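Local coordinates for hypothetical protein PAE2307 (Pyrobaculum aerophilum, PDB 1WVQ) that probably acts as an adenosine-specific kinase, carries a stably phosphorylated histidine and assembles from six copies of one chain, at residues 33-38 / 48-53; 11-14 / 20-23. All coordinates share one frame; numbering follows the deposited sequence.

Interaction 1: residues 33-38 / 48-53; sequences EDLYEA and FGIAFC
Leu-35 lies across Ile-50 at about a right angle, the two side chains meeting only through carbon. Leu-35 CB rests 4.0 Å from Ile-50 CG1, and Leu-35 CD1 lies 4.0 Å from Ile-50 CD1. In Ile-50, CG1 is turned away from the backbone N (chi1 179°) and a chi2 of -88° swings CD1 round, so that both carbons lie against Leu-35.

The next residue, Tyr-36, turns to Phe-48. One side of the tyrosine ring, CD2 and CE2, comes against the CE2-CZ edge of Phe-48, with Tyr-36 CE2 3.6 Å from Phe-48 CZ and Tyr-36 CD2 in the plane of the phenylalanine ring. The rings are inclined at 64°, an oblique pairing. Tyr-36 OH is hydrogen-bonded to the carbonyl of Lys-164 of a neighbouring subunit. With the ring and hydroxyl replaced by the methyl of an alanine, the Phe-48 edge would probably face a gap and the Lys-164 carbonyl would be likely to lack this partner.

Helix 31-40 thus packs on strand 47-53, whose Ile-50 and Phe-48 also touch Ile-89 and Ile-91 of the adjoining strand 87-92. Ala-51 points away from this helix and meets helix 68-81, so helices cover both faces of the strand.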
loop_
_atom_site.group_PDB
_atom_site.type_symbol
_atom_site.label_atom_id
_atom_site.label_comp_id
_atom_site.label_asym_id
_atom_site.label_seq_id
_atom_site.Cartn_x
_atom_site.Cartn_y
_atom_site.Cartn_z
ATOM N N GLU A 33 2.112 20.038 -4.359
ATOM C CA GLU A 33 0.741 19.997 -3.863
ATOM C C GLU A 33 0.411 18.649 -3.231
ATOM O O GLU A 33 -0.253 18.591 -2.193
ATOM C CB GLU A 33 -0.247 20.310 -4.989
ATOM C CG GLU A 33 -0.109 21.740 -5.505
ATOM C CD GLU A 33 -1.356 22.263 -6.202
ATOM O OE1 GLU A 33 -2.457 21.718 -5.972
ATOM O OE2 GLU A 33 -1.227 23.243 -6.960
ATOM N N ASP A 34 0.877 17.564 -3.835
ATOM C CA ASP A 34 0.588 16.251 -3.276
ATOM C C ASP A 34 1.239 16.053 -1.910
ATOM O O ASP A 34 0.650 15.431 -1.025
ATOM C CB ASP A 34 1.015 15.145 -4.246
ATOM C CG ASP A 34 0.124 15.076 -5.486
ATOM O OD1 ASP A 34 -0.974 15.681 -5.486
ATOM O OD2 ASP A 34 0.514 14.396 -6.459
ATOM N N LEU A 35 2.444 16.586 -1.727
ATOM C CA LEU A 35 3.114 16.467 -0.438
ATOM C C LEU A 35 2.399 17.339 0.596
ATOM O O LEU A 35 2.254 16.949 1.751
ATOM C CB LEU A 35 4.594 16.859 -0.558
ATOM C CG LEU A 35 5.494 15.830 -1.259
ATOM C CD1 LEU A 35 6.911 16.365 -1.337
ATOM C CD2 LEU A 35 5.470 14.508 -0.493
ATOM N N TYR A 36 1.942 18.517 0.181
ATOM C CA TYR A 36 1.216 19.392 1.093
ATOM C C TYR A 36 -0.005 18.634 1.617
ATOM O O TYR A 36 -0.286 18.628 2.814
ATOM C CB TYR A 36 0.769 20.669 0.360
ATOM C CG TYR A 36 -0.287 21.469 1.103
ATOM C CD1 TYR A 36 -1.641 21.163 0.977
ATOM C CD2 TYR A 36 0.074 22.498 1.968
ATOM C CE1 TYR A 36 -2.609 21.857 1.700
ATOM C CE2 TYR A 36 -0.885 23.199 2.693
ATOM C CZ TYR A 36 -2.218 22.872 2.558
ATOM O OH TYR A 36 -3.158 23.541 3.304
ATOM N N GLU A 37 -0.722 17.986 0.707
ATOM C CA GLU A 37 -1.921 17.241 1.069
ATOM C C GLU A 37 -1.632 16.050 1.967
ATOM O O GLU A 37 -2.364 15.795 2.923
ATOM C CB GLU A 37 -2.653 16.800 -0.199
ATOM C CG GLU A 37 -3.305 17.968 -0.930
ATOM C CD GLU A 37 -4.142 17.536 -2.112
ATOM O OE1 GLU A 37 -4.821 16.499 -2.013
ATOM O OE2 GLU A 37 -4.135 18.248 -3.135
ATOM N N ALA A 38 -0.560 15.328 1.669
ATOM C CA ALA A 38 -0.187 14.169 2.467
ATOM C C ALA A 38 0.053 14.587 3.917
ATOM O O ALA A 38 -0.321 13.879 4.852
ATOM C CB ALA A 38 1.070 13.528 1.887
ATOM N N PHE A 48 4.212 22.679 9.231
ATOM C CA PHE A 48 5.216 22.209 8.289
ATOM C C PHE A 48 5.610 23.218 7.227
ATOM O O PHE A 48 4.965 24.251 7.040
ATOM C CB PHE A 48 4.672 20.978 7.567
ATOM C CG PHE A 48 3.419 21.262 6.792
ATOM C CD1 PHE A 48 2.182 21.306 7.433
ATOM C CD2 PHE A 48 3.485 21.595 5.442
ATOM C CE1 PHE A 48 1.030 21.686 6.746
ATOM C CE2 PHE A 48 2.339 21.979 4.739
ATOM C CZ PHE A 48 1.107 22.025 5.396
ATOM N N GLY A 49 6.680 22.867 6.526
ATOM C CA GLY A 49 7.180 23.653 5.420
ATOM C C GLY A 49 7.646 22.607 4.427
ATOM O O GLY A 49 8.321 21.656 4.811
ATOM N N ILE A 50 7.256 22.745 3.165
ATOM C CA ILE A 50 7.681 21.790 2.147
ATOM C C ILE A 50 8.186 22.553 0.928
ATOM O O ILE A 50 7.565 23.517 0.484
ATOM C CB ILE A 50 6.523 20.796 1.754
ATOM C CG1 ILE A 50 6.997 19.824 0.662
ATOM C CG2 ILE A 50 5.278 21.561 1.352
ATOM C CD1 ILE A 50 6.814 20.310 -0.772
ATOM N N ALA A 51 9.343 22.138 0.423
ATOM C CA ALA A 51 9.935 22.769 -0.750
ATOM C C ALA A 51 10.365 21.680 -1.727
ATOM O O ALA A 51 10.829 20.617 -1.317
ATOM C CB ALA A 51 11.128 23.627 -0.340
ATOM N N PHE A 52 10.203 21.954 -3.017
ATOM C CA PHE A 52 10.539 20.998 -4.071
ATOM C C PHE A 52 11.338 21.665 -5.186
ATOM O O PHE A 52 10.971 22.737 -5.661
ATOM C CB PHE A 52 9.245 20.405 -4.639
ATOM C CG PHE A 52 9.432 19.602 -5.901
ATOM C CD1 PHE A 52 10.115 18.394 -5.882
ATOM C CD2 PHE A 52 8.880 20.041 -7.099
ATOM C CE1 PHE A 52 10.245 17.630 -7.043
ATOM C CE2 PHE A 52 9.002 19.287 -8.268
ATOM C CZ PHE A 52 9.682 18.078 -8.241
ATOM N N CYS A 53 12.425 21.023 -5.601
ATOM C CA CYS A 53 13.269 21.560 -6.663
ATOM C C CYS A 53 12.798 21.149 -8.055
ATOM O O CYS A 53 13.104 20.054 -8.520
ATOM C CB CYS A 53 14.718 21.103 -6.476
ATOM S SG CYS A 53 15.537 21.816 -5.038
#

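Interaction 2: residues 11-14 / 20-23; sequences IDVP and NVII
This is a sheet-to-sheet contact: Val-13 of strand 7-13, an outermost strand of the three-stranded antiparallel sheet within this chain, is set against Val-21 and Ile-23 of strand 20-25 in the five-stranded one. The backbones stay well apart, 8.7 Å between Val-13 CA and Val-21 CA, and side chains alone bridge them.

The two methyls of Val-13 go to different partners. CG1, on the far side of CB from the backbone N (chi1 -178°), meets a branch of Val-21, with Val-13 CG1 4.3 Å from Val-21 CG1. The other methyl serves Ile-23: Val-13 CG2 lies 4.2 Å from Ile-23 CD1, the end of an extended isoleucine arm (chi2 174°). Val-21 and Ile-23, two residues apart on the strand, present their side chains on the same face, and this lets one valine touch both. Leu-120 of strand 120-128 and Leu-77 of helix 68-81 close in around the group.

All three residues are buried, and what joins them is methyl against methyl at van der Waals distance. Such contacts exclude water but set little direction; the strands are placed instead by backbone bonds within their own sheets, Val-13 with Leu-120 and Val-21 with Thr-116.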
loop_
_atom_site.group_PDB
_atom_site.type_symbol
_atom_site.label_atom_id
_atom_site.label_comp_id
_atom_site.label_asym_id
_atom_site.label_seq_id
_atom_site.Cartn_x
_atom_site.Cartn_y
_atom_site.Cartn_z
ATOM N N ILE A 11 26.563 19.080 2.614
ATOM C CA ILE A 11 25.628 20.119 3.023
ATOM C C ILE A 11 25.144 19.830 4.438
ATOM O O ILE A 11 24.591 18.768 4.700
ATOM C CB ILE A 11 24.400 20.166 2.084
ATOM C CG1 ILE A 11 24.836 20.471 0.646
ATOM C CG2 ILE A 11 23.404 21.198 2.584
ATOM C CD1 ILE A 11 25.500 21.822 0.459
ATOM N N ASP A 12 25.358 20.764 5.357
ATOM C CA ASP A 12 24.915 20.551 6.721
ATOM C C ASP A 12 23.443 20.910 6.808
ATOM O O ASP A 12 23.022 21.950 6.305
ATOM C CB ASP A 12 25.703 21.416 7.698
ATOM C CG ASP A 12 25.299 21.164 9.134
ATOM O OD1 ASP A 12 25.570 20.053 9.641
ATOM O OD2 ASP A 12 24.692 22.069 9.751
ATOM N N VAL A 13 22.662 20.050 7.447
ATOM C CA VAL A 13 21.231 20.286 7.575
ATOM C C VAL A 13 20.839 20.791 8.959
ATOM O O VAL A 13 20.990 20.079 9.949
ATOM C CB VAL A 13 20.437 18.992 7.286
ATOM C CG1 VAL A 13 18.939 19.269 7.380
ATOM C CG2 VAL A 13 20.804 18.449 5.908
ATOM N N PRO A 14 20.338 22.034 9.042
ATOM C CA PRO A 14 19.930 22.591 10.335
ATOM C C PRO A 14 18.621 21.953 10.799
ATOM O O PRO A 14 17.674 21.841 10.024
ATOM C CB PRO A 14 19.723 24.076 10.032
ATOM C CG PRO A 14 20.525 24.325 8.798
ATOM C CD PRO A 14 20.293 23.068 7.996
ATOM N N ASN A 20 11.624 17.810 12.796
ATOM C CA ASN A 20 12.173 16.649 12.119
ATOM C C ASN A 20 12.243 17.059 10.665
ATOM O O ASN A 20 11.448 17.880 10.208
ATOM C CB ASN A 20 11.263 15.425 12.241
ATOM C CG ASN A 20 11.465 14.667 13.537
ATOM O OD1 ASN A 20 10.909 15.022 14.576
ATOM N ND2 ASN A 20 12.269 13.616 13.477
ATOM N N VAL A 21 13.203 16.500 9.945
ATOM C CA VAL A 21 13.345 16.803 8.531
ATOM C C VAL A 21 13.204 15.509 7.741
ATOM O O VAL A 21 13.602 14.437 8.203
ATOM C CB VAL A 21 14.723 17.466 8.229
ATOM C CG1 VAL A 21 15.857 16.450 8.389
ATOM C CG2 VAL A 21 14.722 18.065 6.826
ATOM N N ILE A 22 12.583 15.619 6.571
ATOM C CA ILE A 22 12.394 14.493 5.669
ATOM C C ILE A 22 12.898 15.015 4.330
ATOM O O ILE A 22 12.440 16.056 3.851
ATOM C CB ILE A 22 10.902 14.089 5.549
ATOM C CG1 ILE A 22 10.384 13.600 6.904
ATOM C CG2 ILE A 22 10.737 12.975 4.519
ATOM C CD1 ILE A 22 8.870 13.407 6.957
ATOM N N ILE A 23 13.871 14.319 3.754
ATOM C CA ILE A 23 14.453 14.716 2.477
ATOM C C ILE A 23 14.295 13.559 1.504
ATOM O O ILE A 23 14.544 12.403 1.853
ATOM C CB ILE A 23 15.958 15.052 2.627
ATOM C CG1 ILE A 23 16.148 16.090 3.734
ATOM C CG2 ILE A 23 16.520 15.576 1.302
ATOM C CD1 ILE A 23 17.599 16.369 4.062
#

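How the interactions relate
Interaction 2 comes first along the chain and is complete before interaction 1 begins; strand 20-25 is followed by helix 31-40 after a short loop. Their centres are 15 Å apart and their nearest atoms about 7 Å, so they do not touch. What they share is the five-stranded antiparallel sheet, in which strand 87-92 runs between strands 20-25 and 47-53. They use opposite faces of it: interaction 1 lays helix 31-40 on one, while interaction 2 brings the three-stranded sheet to the other, where helix 68-81 also packs. The shared sheet is therefore a central layer, joined through interaction 2 to the three-stranded sheet, while the helix of interaction 1 also meets neighbouring subunits.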